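Local coordinates for protein 3-hydroxyisobutyrate dehydrogenase (Salmonella typhimurium, PDB 3G0O) that probably catalyses the oxidation of L-threonate to 2-oxo-tetronate, using NAD(+) in preference to NADP(+) as cosubstrate, at residues V10-L15 and G21-C26; A67-V72 and K155-A160. All coordinates share one frame; numbering follows the deposited sequence.

Interaction 1: residues V10-L15 and G21-C26; sequences VGIVGL and GAARSC
Strand 10-13, which presents Val10 and Ile12, runs nearly antiparallel to helix segment 21-26, at 163° between their directions, with the two axes 8.8 Å apart at closest approach. Ile12 carries the middle of the contact. Its CG1 lies against the helix backbone, 3.9 Å from Ala23 CA, an approach that suits alanine because its single methyl keeps the helix surface low. With CG1 anti to the carbonyl carbon (chi1 -53°), a second torsion of the same sign turns Ile12 CD1 across the helix, to 4.3 Å from Cys26 SG, and it also borders the methyl of Ala22. Nearer the start of the strand, Val10 CG1 rests 3.9 Å from Cys26 SG; the slim, weakly polar thiol serves here as an apolar surface. At the other end Leu15 reaches back after the turn, its CD2 coming to 4.3 Å from Ala23 CB. All of these side chains are buried, and no hydrogen bond joins the two segments. Just past the strand, Gly14 has a positive phi of 106°, a conformation in which a beta carbon would press on the carbonyl oxygen of Val13. Its place is consistent with that of the first glycine in a Rossmann-type GxGxxG turn, the element that leads from the first strand into the first helix. The pair opens a beta-alpha-beta unit completed by strand 32-36. Strands 32-36 and 67-70 flank strand 9-13 in the sheet, while helix 148-161 packs beside helix 17-28 and touches Ala22 and Cys26.

Interaction 2: residues A67-V72 and K155-A160; sequences ALVILV and KPVLDA
Val157 spreads its two methyl groups over Ala67 and Val69, docking helix 148-161 on the parallel part of the Rossmann-type sheet. Each branch has its own partner: Val157 CG1 meets Val69 CG2 at 3.8 Å, while Val157 CG2 lies 4.0 Å from Ala67 CB. The division follows from the torsion, which sets CG1 anti to the backbone N (chi1 176°) and CG2 anti to the carbonyl carbon, beside the backbone N. Val69 and Val157 pass alongside each other, pointing opposite ways. Beta-branched valine suits both places: it favours the extended strand, and on the helix its two methyls can meet two strand residues at once. Ala67, with one methyl, allows the close approach of Val157 CG2.

Alternation along the strand sends Leu68 away from this helix, and Ile70 packs on helix 75-82. Val157 also touches Val10 and Met99, so one helix side chain bears on three neighbouring strands. The contact is small, buried and purely apolar, and the side chain of Val69 lies about 12 Å from that of Lys179, the predicted active-site residue.

Pro156, which has no backbone N-H to give, sits where the helix is kinked. Lys155 and Asp159, one turn apart, stand on the exposed side of the same helix, where Lys155 NZ makes a salt bridge to Asp159 OD2 at 2.7 Å, received by the syn lone pair of that oxygen.

In the fold
From the N terminus, the chain forms strand 9-13, turns, and folds back at once along helix 17-28; interaction 1 closes this short loop. Strand 32-36 and helix 40-48 follow before strand 67-70 enters the sheet next to strand 9-13. Interaction 2 then closes a much longer loop, when helix 148-161 returns to lie on the sheet. The two loops are in series and do not cross. Their centres are 7 Å apart, and probable hydrogen bonds link the strands, from Val69 N to Gly11 O and from Val13 N to Val69 O. Together they tie the first and a late helix of the nucleotide-binding domain to adjacent central strands.

Interaction 1: residues V10-L15 and G21-C26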
ATOM      1  N   VAL A  10      18.596 -30.142   1.636  1.00 19.61           N
ATOM      2  CA  VAL A  10      18.578 -28.756   1.191  1.00 19.00           C
ATOM      3  C   VAL A  10      19.410 -27.908   2.140  1.00 18.80           C
ATOM      4  O   VAL A  10      19.312 -28.054   3.359  1.00 19.66           O
ATOM      5  CB  VAL A  10      17.135 -28.200   1.150  1.00 18.78           C
ATOM      6  CG1 VAL A  10      16.483 -28.332   2.521  1.00 17.78           C
ATOM      7  CG2 VAL A  10      17.147 -26.744   0.697  1.00 18.26           C
ATOM      8  N   GLY A  11      20.242 -27.042   1.575  1.00 18.57           N
ATOM      9  CA  GLY A  11      21.064 -26.168   2.390  1.00 18.59           C
ATOM     10  C   GLY A  11      20.607 -24.726   2.228  1.00 19.53           C
ATOM     11  O   GLY A  11      20.436 -24.251   1.103  1.00 18.72           O
ATOM     12  N   ILE A  12      20.400 -24.036   3.347  1.00 17.81           N
ATOM     13  CA  ILE A  12      19.975 -22.635   3.325  1.00 18.77           C
ATOM     14  C   ILE A  12      21.155 -21.765   3.724  1.00 19.78           C
ATOM     15  O   ILE A  12      21.646 -21.869   4.846  1.00 21.06           O
ATOM     16  CB  ILE A  12      18.828 -22.362   4.326  1.00 19.00           C
ATOM     17  CG1 ILE A  12      17.678 -23.346   4.099  1.00 19.11           C
ATOM     18  CG2 ILE A  12      18.339 -20.919   4.171  1.00 18.37           C
ATOM     19  CD1 ILE A  12      17.068 -23.278   2.714  1.00 18.26           C
ATOM     20  N   VAL A  13      21.608 -20.914   2.806  1.00 19.42           N
ATOM     21  CA  VAL A  13      22.733 -20.021   3.069  1.00 20.09           C
ATOM     22  C   VAL A  13      22.192 -18.610   3.276  1.00 19.91           C
ATOM     23  O   VAL A  13      21.605 -18.019   2.368  1.00 19.85           O
ATOM     24  CB  VAL A  13      23.728 -20.020   1.897  1.00 19.35           C
ATOM     25  CG1 VAL A  13      24.953 -19.190   2.254  1.00 21.07           C
ATOM     26  CG2 VAL A  13      24.134 -21.446   1.563  1.00 21.77           C
ATOM     27  N   GLY A  14      22.399 -18.077   4.473  1.00 19.49           N
ATOM     28  CA  GLY A  14      21.887 -16.757   4.794  1.00 20.54           C
ATOM     29  C   GLY A  14      20.701 -16.988   5.706  1.00 21.48           C
ATOM     30  O   GLY A  14      19.591 -17.247   5.241  1.00 22.61           O
ATOM     31  N   LEU A  15      20.939 -16.913   7.012  1.00 21.69           N
ATOM     32  CA  LEU A  15      19.887 -17.150   7.985  1.00 22.39           C
ATOM     33  C   LEU A  15      19.327 -15.886   8.627  1.00 24.98           C
ATOM     34  O   LEU A  15      19.208 -15.790   9.854  1.00 23.84           O
ATOM     35  CB  LEU A  15      20.394 -18.114   9.062  1.00 22.89           C
ATOM     36  CG  LEU A  15      20.806 -19.481   8.500  1.00 23.96           C
ATOM     37  CD1 LEU A  15      21.429 -20.327   9.605  1.00 24.47           C
ATOM     38  CD2 LEU A  15      19.590 -20.175   7.895  1.00 23.67           C
ATOM     39  N   GLY A  21      13.175 -18.403   8.197  1.00 21.76           N
ATOM     40  CA  GLY A  21      11.834 -18.861   7.888  1.00 20.45           C
ATOM     41  C   GLY A  21      11.889 -20.013   6.900  1.00 20.81           C
ATOM     42  O   GLY A  21      11.210 -21.024   7.080  1.00 21.26           O
ATOM     43  N   ALA A  22      12.704 -19.864   5.860  1.00 19.48           N
ATOM     44  CA  ALA A  22      12.842 -20.909   4.849  1.00 18.97           C
ATOM     45  C   ALA A  22      13.378 -22.196   5.478  1.00 20.15           C
ATOM     46  O   ALA A  22      12.838 -23.277   5.249  1.00 21.90           O
ATOM     47  CB  ALA A  22      13.773 -20.442   3.734  1.00 18.80           C
ATOM     48  N   ALA A  23      14.435 -22.073   6.275  1.00 20.21           N
ATOM     49  CA  ALA A  23      15.038 -23.229   6.930  1.00 21.34           C
ATOM     50  C   ALA A  23      14.023 -23.953   7.815  1.00 21.84           C
ATOM     51  O   ALA A  23      13.923 -25.180   7.776  1.00 21.89           O
ATOM     52  CB  ALA A  23      16.240 -22.795   7.753  1.00 21.33           C
ATOM     53  N   ARG A  24      13.271 -23.199   8.610  1.00 21.78           N
ATOM     54  CA  ARG A  24      12.268 -23.802   9.472  1.00 22.87           C
ATOM     55  C   ARG A  24      11.158 -24.453   8.660  1.00 23.19           C
ATOM     56  O   ARG A  24      10.644 -25.511   9.029  1.00 22.25           O
ATOM     57  CB  ARG A  24      11.691 -22.763  10.437  1.00 23.64           C
ATOM     58  CG  ARG A  24      12.650 -22.407  11.576  1.00 25.11           C
ATOM     59  CD  ARG A  24      12.048 -21.403  12.550  1.00 26.84           C
ATOM     60  NE  ARG A  24      12.835 -21.326  13.780  1.00 29.53           N
ATOM     61  CZ  ARG A  24      13.432 -20.228  14.231  1.00 31.54           C
ATOM     62  NH1 ARG A  24      13.339 -19.089  13.557  1.00 32.80           N
ATOM     63  NH2 ARG A  24      14.129 -20.267  15.359  1.00 29.79           N
ATOM     64  N   SER A  25      10.797 -23.832   7.542  1.00 21.92           N
ATOM     65  CA  SER A  25       9.760 -24.388   6.691  1.00 22.38           C
ATOM     66  C   SER A  25      10.252 -25.696   6.075  1.00 21.68           C
ATOM     67  O   SER A  25       9.481 -26.642   5.923  1.00 23.06           O
ATOM     68  CB  SER A  25       9.379 -23.383   5.603  1.00 22.18           C
ATOM     69  OG  SER A  25       8.812 -22.223   6.189  1.00 22.80           O
ATOM     70  N   CYS A  26      11.534 -25.752   5.719  1.00 22.30           N
ATOM     71  CA  CYS A  26      12.093 -26.978   5.152  1.00 23.22           C
ATOM     72  C   CYS A  26      12.095 -28.067   6.221  1.00 23.60           C
ATOM     73  O   CYS A  26      11.816 -29.228   5.929  1.00 23.91           O
ATOM     74  CB  CYS A  26      13.515 -26.746   4.645  1.00 22.71           C
ATOM     75  SG  CYS A  26      13.602 -25.825   3.095  1.00 22.75           S
TER

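Interaction 2: residues A67-V72 and K155-A160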
ATOM      1  N   ALA A  67      19.817 -29.375  -3.145  1.00 18.41           N
ATOM      2  CA  ALA A  67      19.503 -27.994  -3.481  1.00 19.08           C
ATOM      3  C   ALA A  67      20.125 -27.042  -2.476  1.00 18.68           C
ATOM      4  O   ALA A  67      20.202 -27.339  -1.285  1.00 18.18           O
ATOM      5  CB  ALA A  67      17.988 -27.792  -3.514  1.00 17.43           C
ATOM      6  N   LEU A  68      20.574 -25.897  -2.972  1.00 17.89           N
ATOM      7  CA  LEU A  68      21.163 -24.878  -2.118  1.00 18.18           C
ATOM      8  C   LEU A  68      20.368 -23.600  -2.357  1.00 17.76           C
ATOM      9  O   LEU A  68      20.219 -23.171  -3.501  1.00 21.25           O
ATOM     10  CB  LEU A  68      22.629 -24.641  -2.485  1.00 18.69           C
ATOM     11  CG  LEU A  68      23.406 -23.736  -1.526  1.00 19.01           C
ATOM     12  CD1 LEU A  68      23.755 -24.526  -0.269  1.00 18.33           C
ATOM     13  CD2 LEU A  68      24.676 -23.224  -2.193  1.00 20.18           C
ATOM     14  N   VAL A  69      19.839 -23.013  -1.288  1.00 17.50           N
ATOM     15  CA  VAL A  69      19.076 -21.768  -1.397  1.00 17.13           C
ATOM     16  C   VAL A  69      19.946 -20.651  -0.835  1.00 18.21           C
ATOM     17  O   VAL A  69      20.468 -20.763   0.274  1.00 18.36           O
ATOM     18  CB  VAL A  69      17.758 -21.823  -0.585  1.00 18.82           C
ATOM     19  CG1 VAL A  69      16.950 -20.543  -0.803  1.00 17.82           C
ATOM     20  CG2 VAL A  69      16.951 -23.045  -0.983  1.00 19.09           C
ATOM     21  N   ILE A  70      20.107 -19.578  -1.605  1.00 18.21           N
ATOM     22  CA  ILE A  70      20.926 -18.456  -1.172  1.00 18.43           C
ATOM     23  C   ILE A  70      20.081 -17.207  -0.943  1.00 18.75           C
ATOM     24  O   ILE A  70      19.600 -16.578  -1.891  1.00 18.73           O
ATOM     25  CB  ILE A  70      22.022 -18.151  -2.212  1.00 18.95           C
ATOM     26  CG1 ILE A  70      22.834 -19.421  -2.485  1.00 19.04           C
ATOM     27  CG2 ILE A  70      22.925 -17.031  -1.713  1.00 20.69           C
ATOM     28  CD1 ILE A  70      23.893 -19.263  -3.561  1.00 17.44           C
ATOM     29  N   LEU A  71      19.897 -16.863   0.327  1.00 18.36           N
ATOM     30  CA  LEU A  71      19.111 -15.695   0.713  1.00 20.73           C
ATOM     31  C   LEU A  71      20.047 -14.656   1.317  1.00 22.06           C
ATOM     32  O   LEU A  71      20.227 -14.595   2.535  1.00 22.32           O
ATOM     33  CB  LEU A  71      18.040 -16.103   1.729  1.00 20.56           C
ATOM     34  CG  LEU A  71      16.929 -17.020   1.201  1.00 22.84           C
ATOM     35  CD1 LEU A  71      16.454 -17.945   2.300  1.00 24.76           C
ATOM     36  CD2 LEU A  71      15.778 -16.184   0.667  1.00 24.04           C
ATOM     37  N   VAL A  72      20.649 -13.847   0.453  1.00 22.55           N
ATOM     38  CA  VAL A  72      21.572 -12.814   0.890  1.00 23.69           C
ATOM     39  C   VAL A  72      21.199 -11.449   0.313  1.00 24.86           C
ATOM     40  O   VAL A  72      20.347 -11.343  -0.568  1.00 24.68           O
ATOM     41  CB  VAL A  72      23.027 -13.171   0.508  1.00 24.23           C
ATOM     42  CG1 VAL A  72      23.449 -14.437   1.240  1.00 23.00           C
ATOM     43  CG2 VAL A  72      23.148 -13.361  -0.996  1.00 23.90           C
ATOM     44  N   LYS A 155      11.305 -28.269  -6.651  1.00 20.23           N
ATOM     45  CA  LYS A 155       9.913 -28.394  -6.222  1.00 21.37           C
ATOM     46  C   LYS A 155       9.728 -28.668  -4.730  1.00 21.57           C
ATOM     47  O   LYS A 155       8.876 -28.057  -4.087  1.00 22.44           O
ATOM     48  CB  LYS A 155       9.202 -29.478  -7.031  1.00 23.67           C
ATOM     49  CG  LYS A 155       7.691 -29.502  -6.821  1.00 25.20           C
ATOM     50  CD  LYS A 155       7.050 -30.578  -7.677  1.00 29.27           C
ATOM     51  CE  LYS A 155       5.539 -30.496  -7.607  1.00 31.14           C
ATOM     52  NZ  LYS A 155       5.053 -30.521  -6.199  1.00 31.66           N
ATOM     53  N   PRO A 156      10.508 -29.607  -4.162  1.00 20.09           N
ATOM     54  CA  PRO A 156      10.370 -29.900  -2.732  1.00 19.94           C
ATOM     55  C   PRO A 156      10.631 -28.655  -1.887  1.00 19.74           C
ATOM     56  O   PRO A 156       9.961 -28.421  -0.882  1.00 19.14           O
ATOM     57  CB  PRO A 156      11.421 -30.985  -2.502  1.00 20.82           C
ATOM     58  CG  PRO A 156      11.444 -31.707  -3.808  1.00 20.73           C
ATOM     59  CD  PRO A 156      11.431 -30.562  -4.803  1.00 20.59           C
ATOM     60  N   VAL A 157      11.612 -27.860  -2.304  1.00 19.54           N
ATOM     61  CA  VAL A 157      11.960 -26.641  -1.585  1.00 19.36           C
ATOM     62  C   VAL A 157      10.876 -25.580  -1.750  1.00 18.27           C
ATOM     63  O   VAL A 157      10.418 -24.999  -0.769  1.00 18.47           O
ATOM     64  CB  VAL A 157      13.306 -26.071  -2.079  1.00 18.96           C
ATOM     65  CG1 VAL A 157      13.603 -24.749  -1.375  1.00 20.62           C
ATOM     66  CG2 VAL A 157      14.421 -27.073  -1.819  1.00 20.39           C
ATOM     67  N   LEU A 158      10.459 -25.341  -2.989  1.00 17.83           N
ATOM     68  CA  LEU A 158       9.426 -24.347  -3.261  1.00 17.98           C
ATOM     69  C   LEU A 158       8.120 -24.695  -2.546  1.00 18.92           C
ATOM     70  O   LEU A 158       7.475 -23.820  -1.966  1.00 19.09           O
ATOM     71  CB  LEU A 158       9.198 -24.231  -4.774  1.00 17.10           C
ATOM     72  CG  LEU A 158      10.407 -23.724  -5.571  1.00 16.29           C
ATOM     73  CD1 LEU A 158      10.203 -23.992  -7.055  1.00 16.66           C
ATOM     74  CD2 LEU A 158      10.602 -22.232  -5.312  1.00 17.82           C
ATOM     75  N   ASP A 159       7.735 -25.969  -2.575  1.00 19.40           N
ATOM     76  CA  ASP A 159       6.505 -26.402  -1.908  1.00 19.44           C
ATOM     77  C   ASP A 159       6.570 -26.100  -0.410  1.00 19.31           C
ATOM     78  O   ASP A 159       5.568 -25.761   0.214  1.00 19.74           O
ATOM     79  CB  ASP A 159       6.285 -27.916  -2.078  1.00 22.68           C
ATOM     80  CG  ASP A 159       5.819 -28.304  -3.472  1.00 26.04           C
ATOM     81  OD1 ASP A 159       5.568 -27.416  -4.315  1.00 26.82           O
ATOM     82  OD2 ASP A 159       5.696 -29.525  -3.718  1.00 26.45           O
ATOM     83  N   ALA A 160       7.761 -26.228   0.163  1.00 18.70           N
ATOM     84  CA  ALA A 160       7.945 -26.009   1.591  1.00 19.67           C
ATOM     85  C   ALA A 160       8.012 -24.550   2.022  1.00 19.14           C
ATOM     86  O   ALA A 160       7.330 -24.142   2.959  1.00 18.56           O
ATOM     87  CB  ALA A 160       9.199 -26.735   2.062  1.00 20.55           C
TER